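Local coordinates for Mannose/sialic acid-binding lectin (Polygonatum cyrtonema, PDB 3A0C), which probably binds carbohydrates, as a mannose-binding lectin with anti-HIV activity built on the beta-prism II fold, at residues 5-10 against 57-62; 52-57 against 64-69. All blocks are in the same frame, centred on the assembly; numbering follows the deposited sequence.

Both contacts involve one antiparallel sheet of the beta-prism II fold, with their centres about 11 Å apart. The order across that sheet is 9-10, 54-57, 63-66, 72-75. Interaction 1 (5-10 against 57-62) joins the chain leading into strand 9-10 to the turn after strand 54-57. Interaction 2 (52-57 against 64-69) is the hairpin of strands 54-57 and 63-66. Leu57 belongs to both. Along the chain the segments alternate: 5-10, 52-57, 57-62, 64-69. A residue pair also connects them, since His58 NE2 hydrogen-bonds Tyr66 OH. The N-terminal segment is thus tied to a hairpin some fifty residues later.

Interaction 1: 5-10 against 57-62; sequences SSPNSL and LHNNGN
Ser6 and Asn59 turn their side chains by similar first torsions. Ser6 OG lies anti to its carbonyl carbon (chi1 -48°), and Asn59 CG does likewise (chi1 -67°). Both groups therefore stand beside their own backbone N, and Ser6 OG is placed near His58 O. The contact packs the loop before strand 9-10 of a beta-prism II sheet against a type I beta turn, His58 to Gly61. That turn links strands 54-57 and 63-66.

Asn59 lays its side chain beside Pro7, and the two point the same way. Asn59 OD1 is 3.0 Å from Ser6 CB. The same Asn59 OD1 is 3.6 Å from Pro7 CD. Asn59 ND2 passes the Pro7 ring near CB and CG. The peptide bond before Pro7 is cis, which bends the chain sharply here. Asn8 N closes this bend by hydrogen bonding to Ser5 O.

Ser6 OG sits 3.2 Å from His58 O. This may be a hydrogen bond, but the hydroxyl proton has another acceptor within reach. The same OG also hydrogen-bonds Tyr85 N. Leu57 also meets the hydroxyl: its CG comes within 3.7 Å of Ser6 OG. The Leu57 side chain also touches Leu63 and Leu87 of strand 86-89, so the contact reaches a second sheet of the prism.

Backbone atoms do the rest. Leu57 N donates to Asn8 O, just before strand 9-10 in the chain. Leu57 O has no conventional hydrogen-bond partner although it is buried. Two CA-H groups point at it instead. Within the turn segment, Asn60 OD1 accepts from Asn62 N, an Asx turn. At Leu57 O, Pro7 CA approaches to 3.1 Å and Ser6 CA to 3.4 Å.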
loop_
_atom_site.group_PDB
_atom_site.type_symbol
_atom_site.label_atom_id
_atom_site.label_comp_id
_atom_site.label_asym_id
_atom_site.label_seq_id
_atom_site.Cartn_x
_atom_site.Cartn_y
_atom_site.Cartn_z
ATOM N N SER A 5 -5.211 -0.668 -5.383
ATOM C CA SER A 5 -5.176 0.724 -5.796
ATOM C C SER A 5 -6.269 1.150 -6.769
ATOM O O SER A 5 -6.720 0.367 -7.592
ATOM C CB SER A 5 -3.800 1.059 -6.370
ATOM O OG SER A 5 -3.510 0.247 -7.488
ATOM N N SER A 6 -6.679 2.410 -6.651
ATOM C CA SER A 6 -7.710 2.998 -7.495
ATOM C C SER A 6 -7.444 2.752 -8.979
ATOM O O SER A 6 -6.335 2.956 -9.442
ATOM C CB SER A 6 -7.747 4.512 -7.263
ATOM O OG SER A 6 -7.753 4.805 -5.884
ATOM N N PRO A 7 -8.471 2.358 -9.751
ATOM C CA PRO A 7 -9.864 2.118 -9.350
ATOM C C PRO A 7 -10.129 0.625 -9.383
ATOM O O PRO A 7 -11.191 0.181 -9.805
ATOM C CB PRO A 7 -10.652 2.855 -10.416
ATOM C CG PRO A 7 -9.870 2.497 -11.642
ATOM C CD PRO A 7 -8.399 2.615 -11.200
ATOM N N ASN A 8 -9.134 -0.137 -8.948
ATOM C CA ASN A 8 -9.225 -1.580 -8.916
ATOM C C ASN A 8 -10.296 -2.072 -7.959
ATOM O O ASN A 8 -10.835 -1.306 -7.170
ATOM C CB ASN A 8 -7.863 -2.174 -8.543
ATOM C CG ASN A 8 -7.306 -3.076 -9.635
ATOM O OD1 ASN A 8 -7.370 -2.743 -10.823
ATOM N ND2 ASN A 8 -6.758 -4.227 -9.238
ATOM N N SER A 9 -10.592 -3.361 -8.035
ATOM C CA SER A 9 -11.601 -3.957 -7.187
ATOM C C SER A 9 -11.218 -5.332 -6.675
ATOM O O SER A 9 -10.382 -6.017 -7.247
ATOM C CB SER A 9 -12.921 -4.041 -7.958
ATOM O OG SER A 9 -13.814 -4.962 -7.358
ATOM N N LEU A 10 -11.820 -5.708 -5.556
ATOM C CA LEU A 10 -11.624 -7.020 -4.952
ATOM C C LEU A 10 -12.953 -7.763 -5.156
ATOM O O LEU A 10 -13.898 -7.579 -4.390
ATOM C CB LEU A 10 -11.355 -6.898 -3.455
ATOM C CG LEU A 10 -9.948 -6.642 -2.961
ATOM C CD1 LEU A 10 -9.966 -6.766 -1.442
ATOM C CD2 LEU A 10 -8.991 -7.665 -3.540
ATOM N N LEU A 57 -12.355 0.531 -4.940
ATOM C CA LEU A 57 -11.773 1.760 -4.406
ATOM C C LEU A 57 -11.707 2.732 -5.606
ATOM O O LEU A 57 -10.912 2.549 -6.516
ATOM C CB LEU A 57 -10.364 1.527 -3.836
ATOM C CG LEU A 57 -9.627 2.804 -3.384
ATOM C CD1 LEU A 57 -10.428 3.498 -2.312
ATOM C CD2 LEU A 57 -8.245 2.478 -2.864
ATOM N N HIS A 58 -12.564 3.746 -5.613
ATOM C CA HIS A 58 -12.607 4.722 -6.702
ATOM C C HIS A 58 -11.443 5.699 -6.650
ATOM O O HIS A 58 -10.783 5.838 -5.619
ATOM C CB HIS A 58 -13.921 5.503 -6.647
ATOM C CG HIS A 58 -15.131 4.646 -6.820
ATOM N ND1 HIS A 58 -15.432 4.027 -8.013
ATOM C CD2 HIS A 58 -16.087 4.262 -5.942
ATOM C CE1 HIS A 58 -16.523 3.296 -7.862
ATOM N NE2 HIS A 58 -16.941 3.421 -6.615
ATOM N N ASN A 59 -11.207 6.394 -7.759
ATOM C CA ASN A 59 -10.111 7.351 -7.826
ATOM C C ASN A 59 -10.303 8.576 -6.959
ATOM O O ASN A 59 -9.404 9.412 -6.877
ATOM C CB ASN A 59 -9.866 7.815 -9.261
ATOM C CG ASN A 59 -9.346 6.716 -10.154
ATOM O OD1 ASN A 59 -8.499 5.926 -9.759
ATOM N ND2 ASN A 59 -9.843 6.674 -11.378
ATOM N N ASN A 60 -11.469 8.702 -6.326
ATOM C CA ASN A 60 -11.716 9.849 -5.456
ATOM C C ASN A 60 -11.563 9.502 -3.974
ATOM O O ASN A 60 -11.809 10.333 -3.106
ATOM C CB ASN A 60 -13.091 10.481 -5.737
ATOM C CG ASN A 60 -14.247 9.565 -5.407
ATOM O OD1 ASN A 60 -14.069 8.382 -5.138
ATOM N ND2 ASN A 60 -15.453 10.113 -5.434
ATOM N N GLY A 61 -11.136 8.273 -3.694
ATOM C CA GLY A 61 -10.904 7.873 -2.320
ATOM C C GLY A 61 -12.062 7.187 -1.654
ATOM O O GLY A 61 -11.963 6.794 -0.497
ATOM N N ASN A 62 -13.155 7.028 -2.380
ATOM C CA ASN A 62 -14.321 6.381 -1.813
ATOM C C ASN A 62 -14.246 4.874 -2.012
ATOM O O ASN A 62 -14.072 4.399 -3.130
ATOM C CB ASN A 62 -15.609 6.954 -2.439
ATOM C CG ASN A 62 -16.871 6.520 -1.698
ATOM O OD1 ASN A 62 -16.882 6.437 -0.474
ATOM N ND2 ASN A 62 -17.933 6.257 -2.435
#

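Interaction 2: 52-57 against 64-69; sequences GCRLTL and VIYDQS
Arg54 and Tyr66 meet on one face of an antiparallel beta hairpin, strands 54-57 and 63-66 of the beta-prism II fold. Arg54 CG stands between the backbone N and the carbonyl carbon (chi1 64°), and the chain is extended from there to NE. The guanidinium and ring planes are 34° apart. Tyr66 CB lies over the centre of the guanidinium, while Arg54 NH1 comes obliquely to the ring, 3.1 Å from Tyr66 CD2.

Arg54 NH1 also donates to Thr56 OG1 at 2.6 Å, with the oxygen in the guanidinium plane. This bond is short and bent (131° at the hydrogen), and it helps fix the rotation of the guanidinium. Thr56 OG1 in turn sits at the edge of the Tyr66 ring. Val64 CG1 lies over a face of that ring, offset toward the rim. Tyr66 OH is hydrogen-bonded to His58 NE2.

On the other face Leu55 and Ile65 form a non-hydrogen-bonded pair. Leu55 CD1 meets Ile65 CG1 at 3.6 Å, and both residues pack on Phe32 of another sheet. The flanking pairs, Arg54 with Tyr66 and Thr56 with Val64, are hydrogen-bonded in both directions.

Cys53 forms the disulfide with Cys30. Cys53 SG lies 3.8 Å from Ile65 CG2 on the partner strand and 3.6 Å from Asp67 CA just beyond it.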
loop_
_atom_site.group_PDB
_atom_site.type_symbol
_atom_site.label_atom_id
_atom_site.label_comp_id
_atom_site.label_asym_id
_atom_site.label_seq_id
_atom_site.Cartn_x
_atom_site.Cartn_y
_atom_site.Cartn_z
ATOM N N GLY A 52 -22.710 -11.710 -5.328
ATOM C CA GLY A 52 -21.702 -11.298 -6.277
ATOM C C GLY A 52 -21.114 -9.933 -5.980
ATOM O O GLY A 52 -20.874 -9.155 -6.892
ATOM N N CYS A 53 -20.881 -9.637 -4.710
ATOM C CA CYS A 53 -20.297 -8.350 -4.331
ATOM C C CYS A 53 -18.817 -8.195 -4.710
ATOM O O CYS A 53 -18.092 -9.181 -4.897
ATOM C CB CYS A 53 -20.428 -8.113 -2.823
ATOM S SG CYS A 53 -22.068 -7.558 -2.268
ATOM N N ARG A 54 -18.399 -6.937 -4.825
ATOM C CA ARG A 54 -17.024 -6.570 -5.134
ATOM C C ARG A 54 -16.735 -5.311 -4.328
ATOM O O ARG A 54 -17.634 -4.530 -4.055
ATOM C CB ARG A 54 -16.840 -6.280 -6.623
ATOM C CG ARG A 54 -17.625 -5.095 -7.140
ATOM C CD ARG A 54 -17.412 -4.907 -8.635
ATOM N NE ARG A 54 -18.520 -4.192 -9.269
ATOM C CZ ARG A 54 -18.669 -2.874 -9.262
ATOM N NH1 ARG A 54 -17.778 -2.098 -8.655
ATOM N NH2 ARG A 54 -19.714 -2.334 -9.863
ATOM N N LEU A 55 -15.490 -5.138 -3.917
ATOM C CA LEU A 55 -15.105 -3.957 -3.159
ATOM C C LEU A 55 -14.294 -3.094 -4.104
ATOM O O LEU A 55 -13.205 -3.470 -4.515
ATOM C CB LEU A 55 -14.250 -4.344 -1.947
ATOM C CG LEU A 55 -13.745 -3.143 -1.138
ATOM C CD1 LEU A 55 -14.760 -2.746 -0.071
ATOM C CD2 LEU A 55 -12.413 -3.493 -0.512
ATOM N N THR A 56 -14.823 -1.934 -4.454
ATOM C CA THR A 56 -14.139 -1.056 -5.372
ATOM C C THR A 56 -13.615 0.185 -4.669
ATOM O O THR A 56 -14.327 0.796 -3.870
ATOM C CB THR A 56 -15.089 -0.603 -6.507
ATOM O OG1 THR A 56 -15.674 -1.748 -7.135
ATOM C CG2 THR A 56 -14.342 0.191 -7.543
ATOM N N LEU A 57 -12.355 0.531 -4.940
ATOM C CA LEU A 57 -11.773 1.760 -4.406
ATOM C C LEU A 57 -11.707 2.732 -5.606
ATOM O O LEU A 57 -10.912 2.549 -6.516
ATOM C CB LEU A 57 -10.364 1.527 -3.836
ATOM C CG LEU A 57 -9.627 2.804 -3.384
ATOM C CD1 LEU A 57 -10.428 3.498 -2.312
ATOM C CD2 LEU A 57 -8.245 2.478 -2.864
ATOM N N VAL A 64 -16.250 1.495 -1.889
ATOM C CA VAL A 64 -17.635 1.037 -1.954
ATOM C C VAL A 64 -17.839 -0.456 -2.212
ATOM O O VAL A 64 -17.062 -1.078 -2.937
ATOM C CB VAL A 64 -18.368 1.813 -3.077
ATOM C CG1 VAL A 64 -19.864 1.520 -3.049
ATOM C CG2 VAL A 64 -18.065 3.301 -2.950
ATOM N N ILE A 65 -18.885 -1.025 -1.608
ATOM C CA ILE A 65 -19.224 -2.432 -1.825
ATOM C C ILE A 65 -20.486 -2.421 -2.699
ATOM O O ILE A 65 -21.481 -1.805 -2.343
ATOM C CB ILE A 65 -19.534 -3.199 -0.497
ATOM C CG1 ILE A 65 -18.245 -3.478 0.284
ATOM C CG2 ILE A 65 -20.216 -4.541 -0.805
ATOM C CD1 ILE A 65 -18.476 -4.189 1.608
ATOM N N TYR A 66 -20.427 -3.082 -3.850
ATOM C CA TYR A 66 -21.554 -3.142 -4.774
ATOM C C TYR A 66 -22.030 -4.595 -4.903
ATOM O O TYR A 66 -21.215 -5.514 -4.923
ATOM C CB TYR A 66 -21.118 -2.657 -6.163
ATOM C CG TYR A 66 -20.761 -1.187 -6.300
ATOM C CD1 TYR A 66 -21.749 -0.213 -6.408
ATOM C CD2 TYR A 66 -19.430 -0.781 -6.366
ATOM C CE1 TYR A 66 -21.422 1.137 -6.578
ATOM C CE2 TYR A 66 -19.088 0.569 -6.535
ATOM C CZ TYR A 66 -20.086 1.523 -6.637
ATOM O OH TYR A 66 -19.751 2.858 -6.755
ATOM N N ASP A 67 -23.336 -4.822 -4.994
ATOM C CA ASP A 67 -23.800 -6.195 -5.154
ATOM C C ASP A 67 -23.664 -6.526 -6.626
ATOM O O ASP A 67 -23.030 -5.793 -7.370
ATOM C CB ASP A 67 -25.259 -6.361 -4.719
ATOM C CG ASP A 67 -26.223 -5.551 -5.566
ATOM O OD1 ASP A 67 -25.851 -5.156 -6.688
ATOM O OD2 ASP A 67 -27.363 -5.315 -5.115
ATOM N N GLN A 68 -24.274 -7.618 -7.058
ATOM C CA GLN A 68 -24.186 -8.022 -8.457
ATOM C C GLN A 68 -25.024 -7.125 -9.358
ATOM O O GLN A 68 -24.808 -7.095 -10.572
ATOM C CB GLN A 68 -24.627 -9.481 -8.612
ATOM C CG GLN A 68 -23.949 -10.216 -9.758
ATOM C CD GLN A 68 -24.223 -11.718 -9.733
ATOM O OE1 GLN A 68 -25.365 -12.160 -9.874
ATOM N NE2 GLN A 68 -23.170 -12.506 -9.546
ATOM N N SER A 69 -25.974 -6.398 -8.768
ATOM C CA SER A 69 -26.838 -5.483 -9.520
ATOM C C SER A 69 -26.380 -4.033 -9.387
ATOM O O SER A 69 -27.145 -3.108 -9.647
ATOM C CB SER A 69 -28.289 -5.592 -9.043
ATOM O OG SER A 69 -28.775 -6.913 -9.204
#